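Local coordinates for MsStt7d protein (Micromonas, PDB 4IX3) that probably phosphorylates other proteins with ATP, being the catalytic kinase domain of an algal homolog of the state transition kinase Stt7, at residues 69-81 against 154-166. Numbering follows the deposited sequence. Where two conformers were deposited one is given.
Sequences VNYHVHANAKGTC and GSLARLHECGVVH
The carbonyl oxygen of K78 is gripped by both terminal nitrogens of the R158 guanidinium: R158 NH2 lies 2.8 Å from K78 O, and R158 NH1, in a weak bond bent to 135°, lies 3.0 Å from it. K78 O sits at the edge of the guanidinium, near its plane, while the methyl CG2 of T80 lies over one face, 3.5 Å from R158 NH1. The R158 chain bends at chi3, which brings the guanidinium edge to the K78 carbonyl in the A77-T80 type II turn. One water joins R158 NE to N76 O at the helix end; a second, held by R158 NH2, reaches N76 O only weakly. Backbone oxygens on both sides of A77 are thus tied, directly or through water, to one arginine. T80 OG1 turns back to A77 O (2.8 Å), bracing the turn from within.

At the other end, H72 NE2 donates to C162 O at 2.8 Å with an N-H...O angle of 160°, the acceptor lying near the imidazole plane. With CG anti to the backbone N (chi1 -172°), the ring is carried to the C162 carbonyl, and its CD2 edge meets V164 CG2 at 3.6 Å. Were H72 an alanine, C162 O would probably lose this donor and a gap would open beside V164 CG2. Between the polar ends, L159 CD2 packs against V73 CG2 at 3.7 Å, with A77 CB nearby.

The Schellman motif at G163 ends helix 141-161 and leads into strand 164-165, which pairs with strand 193-194. The contact thus joins the C-terminal end of helix 59-76, the αC helix of the kinase fold, and its following loop to the αE helix 141-161 of the C-lobe; L186 of strand 183-186 touches both C81 and L159, and helix 246-261 packs against L156.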
loop_
_atom_site.group_PDB
_atom_site.type_symbol
_atom_site.label_atom_id
_atom_site.label_comp_id
_atom_site.label_asym_id
_atom_site.label_seq_id
_atom_site.Cartn_x
_atom_site.Cartn_y
_atom_site.Cartn_z
ATOM N N VAL B 69 -15.954 -10.296 4.668
ATOM C CA VAL B 69 -15.296 -11.614 4.830
ATOM C C VAL B 69 -15.069 -11.848 6.322
ATOM O O VAL B 69 -15.228 -12.993 6.789
ATOM C CB VAL B 69 -13.984 -11.707 4.001
ATOM C CG1 VAL B 69 -13.221 -12.990 4.338
ATOM C CG2 VAL B 69 -14.282 -11.589 2.512
ATOM N N ASN B 70 -14.711 -10.835 7.115
ATOM C CA ASN B 70 -14.579 -11.026 8.568
ATOM C C ASN B 70 -15.891 -11.412 9.222
ATOM O O ASN B 70 -15.886 -12.276 10.082
ATOM C CB ASN B 70 -14.024 -9.785 9.254
ATOM C CG ASN B 70 -12.509 -9.812 9.337
ATOM O OD1 ASN B 70 -11.955 -10.390 10.270
ATOM N ND2 ASN B 70 -11.835 -9.187 8.370
ATOM N N TYR B 71 -17.009 -10.865 8.771
ATOM C CA TYR B 71 -18.288 -11.316 9.332
ATOM C C TYR B 71 -18.522 -12.767 8.950
ATOM O O TYR B 71 -19.016 -13.559 9.759
ATOM C CB TYR B 71 -19.449 -10.438 8.841
ATOM C CG TYR B 71 -19.598 -9.155 9.625
ATOM C CD1 TYR B 71 -20.141 -9.168 10.907
ATOM C CD2 TYR B 71 -19.298 -7.920 9.063
ATOM C CE1 TYR B 71 -20.348 -8.006 11.661
ATOM C CE2 TYR B 71 -19.534 -6.745 9.782
ATOM C CZ TYR B 71 -20.009 -6.781 11.079
ATOM O OH TYR B 71 -20.199 -5.614 11.784
ATOM N N HIS B 72 -18.219 -13.140 7.708
ATOM C CA HIS B 72 -18.387 -14.539 7.280
ATOM C C HIS B 72 -17.555 -15.486 8.130
ATOM O O HIS B 72 -18.043 -16.566 8.515
ATOM C CB HIS B 72 -18.033 -14.678 5.797
ATOM C CG HIS B 72 -18.356 -16.017 5.213
ATOM N ND1 HIS B 72 -19.622 -16.404 4.924
ATOM C CD2 HIS B 72 -17.512 -17.058 4.848
ATOM C CE1 HIS B 72 -19.579 -17.648 4.409
ATOM N NE2 HIS B 72 -18.281 -18.034 4.338
ATOM N N VAL B 73 -16.293 -15.133 8.331
ATOM C CA VAL B 73 -15.374 -15.974 9.130
ATOM C C VAL B 73 -15.793 -16.045 10.595
ATOM O O VAL B 73 -15.703 -17.110 11.227
ATOM C CB VAL B 73 -13.921 -15.481 8.995
ATOM C CG1 VAL B 73 -12.986 -16.170 9.995
ATOM C CG2 VAL B 73 -13.457 -15.762 7.573
ATOM N N HIS B 74 -16.290 -14.941 11.134
ATOM C CA HIS B 74 -16.757 -14.939 12.502
ATOM C C HIS B 74 -17.957 -15.892 12.651
ATOM O O HIS B 74 -18.064 -16.618 13.650
ATOM C CB HIS B 74 -17.188 -13.534 12.893
ATOM C CG HIS B 74 -17.706 -13.471 14.298
ATOM N ND1 HIS B 74 -16.907 -13.246 15.356
ATOM C CD2 HIS B 74 -18.991 -13.666 14.795
ATOM C CE1 HIS B 74 -17.651 -13.226 16.476
ATOM N NE2 HIS B 74 -18.927 -13.477 16.131
ATOM N N ALA B 75 -18.839 -15.957 11.650
ATOM C CA ALA B 75 -19.990 -16.834 11.697
ATOM C C ALA B 75 -19.637 -18.291 11.474
ATOM O O ALA B 75 -20.338 -19.141 12.036
ATOM C CB ALA B 75 -21.029 -16.378 10.682
ATOM N N ASN B 76 -18.622 -18.566 10.646
ATOM C CA ASN B 76 -18.403 -19.906 10.082
ATOM C C ASN B 76 -17.091 -20.608 10.427
ATOM O O ASN B 76 -16.986 -21.832 10.246
ATOM C CB ASN B 76 -18.573 -19.891 8.567
ATOM C CG ASN B 76 -19.997 -19.579 8.174
ATOM O OD1 ASN B 76 -20.346 -18.470 7.697
ATOM N ND2 ASN B 76 -20.852 -20.539 8.430
ATOM N N ALA B 77 -16.103 -19.847 10.889
ATOM C CA ALA B 77 -14.789 -20.400 11.199
ATOM C C ALA B 77 -14.148 -19.685 12.386
ATOM O O ALA B 77 -13.077 -19.091 12.264
ATOM C CB ALA B 77 -13.882 -20.326 9.981
ATOM N N LYS B 78 -14.816 -19.753 13.532
ATOM C CA LYS B 78 -14.318 -19.126 14.776
ATOM C C LYS B 78 -13.004 -19.761 15.212
ATOM O O LYS B 78 -12.880 -20.993 15.152
ATOM C CB LYS B 78 -15.333 -19.284 15.908
ATOM C CG LYS B 78 -16.518 -18.338 15.770
ATOM C CD LYS B 78 -17.285 -18.299 17.087
ATOM C CE LYS B 78 -18.310 -17.169 17.091
ATOM N NZ LYS B 78 -19.315 -17.455 16.033
ATOM N N GLY B 79 -12.060 -18.937 15.658
ATOM C CA GLY B 79 -10.763 -19.372 16.156
ATOM C C GLY B 79 -9.720 -19.549 15.079
ATOM O O GLY B 79 -8.540 -19.702 15.455
ATOM N N THR B 80 -10.094 -19.485 13.795
ATOM C CA THR B 80 -9.061 -19.552 12.744
ATOM C C THR B 80 -8.252 -18.259 12.678
ATOM O O THR B 80 -7.048 -18.315 12.377
ATOM C CB THR B 80 -9.639 -19.876 11.368
ATOM O OG1 THR B 80 -10.584 -18.878 10.973
ATOM C CG2 THR B 80 -10.273 -21.273 11.345
ATOM N N CYS B 81 -8.942 -17.130 12.876
ATOM C CA CYS B 81 -8.343 -15.809 12.696
ATOM C C CYS B 81 -8.514 -14.953 13.939
ATOM O O CYS B 81 -9.334 -15.311 14.822
ATOM C CB CYS B 81 -9.035 -15.145 11.517
ATOM S SG CYS B 81 -8.892 -15.981 9.935
ATOM N N GLY B 154 -5.067 -26.863 9.644
ATOM C CA GLY B 154 -6.453 -27.107 10.091
ATOM C C GLY B 154 -7.299 -25.840 9.917
ATOM O O GLY B 154 -8.433 -25.915 9.485
ATOM N N SER B 155 -6.732 -24.680 10.223
ATOM C CA SER B 155 -7.472 -23.419 10.048
ATOM C C SER B 155 -7.742 -23.102 8.589
ATOM O O SER B 155 -8.856 -22.699 8.221
ATOM C CB SER B 155 -6.752 -22.279 10.714
ATOM O OG SER B 155 -6.821 -22.404 12.115
ATOM N N LEU B 156 -6.722 -23.261 7.735
ATOM C CA LEU B 156 -6.948 -23.092 6.294
ATOM C C LEU B 156 -8.016 -24.032 5.753
ATOM O O LEU B 156 -8.854 -23.644 4.944
ATOM C CB LEU B 156 -5.623 -23.192 5.511
ATOM C CG LEU B 156 -4.650 -22.045 5.785
ATOM C CD1 LEU B 156 -3.301 -22.336 5.164
ATOM C CD2 LEU B 156 -5.237 -20.746 5.216
ATOM N N ALA B 157 -8.008 -25.297 6.209
ATOM C CA ALA B 157 -9.028 -26.234 5.789
ATOM C C ALA B 157 -10.418 -25.738 6.200
ATOM O O ALA B 157 -11.364 -25.827 5.409
ATOM C CB ALA B 157 -8.763 -27.616 6.358
ATOM N N ARG B 158 -10.549 -25.219 7.427
ATOM C CA ARG B 158 -11.864 -24.693 7.839
ATOM C C ARG B 158 -12.255 -23.438 7.052
ATOM O O ARG B 158 -13.432 -23.278 6.656
ATOM C CB ARG B 158 -11.798 -24.360 9.332
ATOM C CG ARG B 158 -11.789 -25.606 10.203
ATOM C CD ARG B 158 -11.579 -25.281 11.696
ATOM N NE ARG B 158 -12.736 -24.528 12.172
ATOM C CZ ARG B 158 -12.719 -23.657 13.175
ATOM N NH1 ARG B 158 -11.578 -23.355 13.799
ATOM N NH2 ARG B 158 -13.851 -23.080 13.549
ATOM N N LEU B 159 -11.304 -22.545 6.728
ATOM C CA LEU B 159 -11.610 -21.403 5.854
ATOM C C LEU B 159 -12.068 -21.859 4.479
ATOM O O LEU B 159 -13.112 -21.437 3.946
ATOM C CB LEU B 159 -10.410 -20.464 5.765
ATOM C CG LEU B 159 -10.156 -19.700 7.064
ATOM C CD1 LEU B 159 -8.791 -19.034 7.088
ATOM C CD2 LEU B 159 -11.206 -18.633 7.372
ATOM N N HIS B 160 -11.307 -22.800 3.914
ATOM C CA HIS B 160 -11.665 -23.276 2.589
ATOM C C HIS B 160 -13.039 -23.932 2.536
ATOM O O HIS B 160 -13.791 -23.782 1.557
ATOM C CB HIS B 160 -10.616 -24.228 2.006
ATOM C CG HIS B 160 -9.261 -23.597 1.902
ATOM N ND1 HIS B 160 -8.104 -24.310 1.830
ATOM C CD2 HIS B 160 -8.904 -22.264 1.887
ATOM C CE1 HIS B 160 -7.055 -23.470 1.775
ATOM N NE2 HIS B 160 -7.526 -22.211 1.811
ATOM N N GLU B 161 -13.381 -24.667 3.593
ATOM C CA GLU B 161 -14.667 -25.353 3.718
ATOM C C GLU B 161 -15.842 -24.363 3.656
ATOM O O GLU B 161 -16.925 -24.696 3.197
ATOM C CB GLU B 161 -14.680 -26.174 5.031
ATOM C CG GLU B 161 -15.834 -27.136 5.280
ATOM C CD GLU B 161 -15.742 -27.778 6.672
ATOM O OE1 GLU B 161 -14.646 -27.809 7.303
ATOM O OE2 GLU B 161 -16.788 -28.230 7.176
ATOM N N CYS B 162 -15.625 -23.147 4.125
ATOM C CA CYS B 162 -16.679 -22.146 4.041
ATOM C C CYS B 162 -16.442 -21.147 2.930
ATOM O O CYS B 162 -17.083 -20.085 2.887
ATOM C CB CYS B 162 -16.944 -21.478 5.383
ATOM S SG CYS B 162 -15.670 -20.321 5.919
ATOM N N GLY B 163 -15.591 -21.520 1.975
ATOM C CA GLY B 163 -15.419 -20.769 0.739
ATOM C C GLY B 163 -14.388 -19.650 0.763
ATOM O O GLY B 163 -14.275 -18.932 -0.216
ATOM N N VAL B 164 -13.653 -19.478 1.841
ATOM C CA VAL B 164 -12.695 -18.395 1.956
ATOM C C VAL B 164 -11.294 -18.838 1.604
ATOM O O VAL B 164 -10.825 -19.855 2.161
ATOM C CB VAL B 164 -12.743 -17.811 3.387
ATOM C CG1 VAL B 164 -11.683 -16.718 3.573
ATOM C CG2 VAL B 164 -14.159 -17.263 3.667
ATOM N N VAL B 165 -10.650 -18.101 0.714
ATOM C CA VAL B 165 -9.220 -18.255 0.451
ATOM C C VAL B 165 -8.508 -17.045 1.026
ATOM O O VAL B 165 -8.907 -15.906 0.707
ATOM C CB VAL B 165 -8.922 -18.463 -1.046
ATOM C CG1 VAL B 165 -7.427 -18.530 -1.340
ATOM C CG2 VAL B 165 -9.650 -19.706 -1.517
ATOM N N HIS B 166 -7.520 -17.259 1.880
ATOM C CA HIS B 166 -6.968 -16.147 2.670
ATOM C C HIS B 166 -6.118 -15.249 1.757
ATOM O O HIS B 166 -6.201 -14.012 1.844
ATOM C CB HIS B 166 -6.147 -16.754 3.833
ATOM C CG HIS B 166 -5.469 -15.729 4.659
ATOM N ND1 HIS B 166 -5.830 -15.355 5.925
ATOM C CD2 HIS B 166 -4.385 -14.956 4.308
ATOM C CE1 HIS B 166 -4.991 -14.380 6.353
ATOM N NE2 HIS B 166 -4.089 -14.171 5.354
HETATM O O HOH W 1 -15.446 -24.113 10.610
HETATM O O HOH W 2 -16.209 -23.802 12.818
HETATM O O HOH W 3 -5.159 -20.420 12.638
#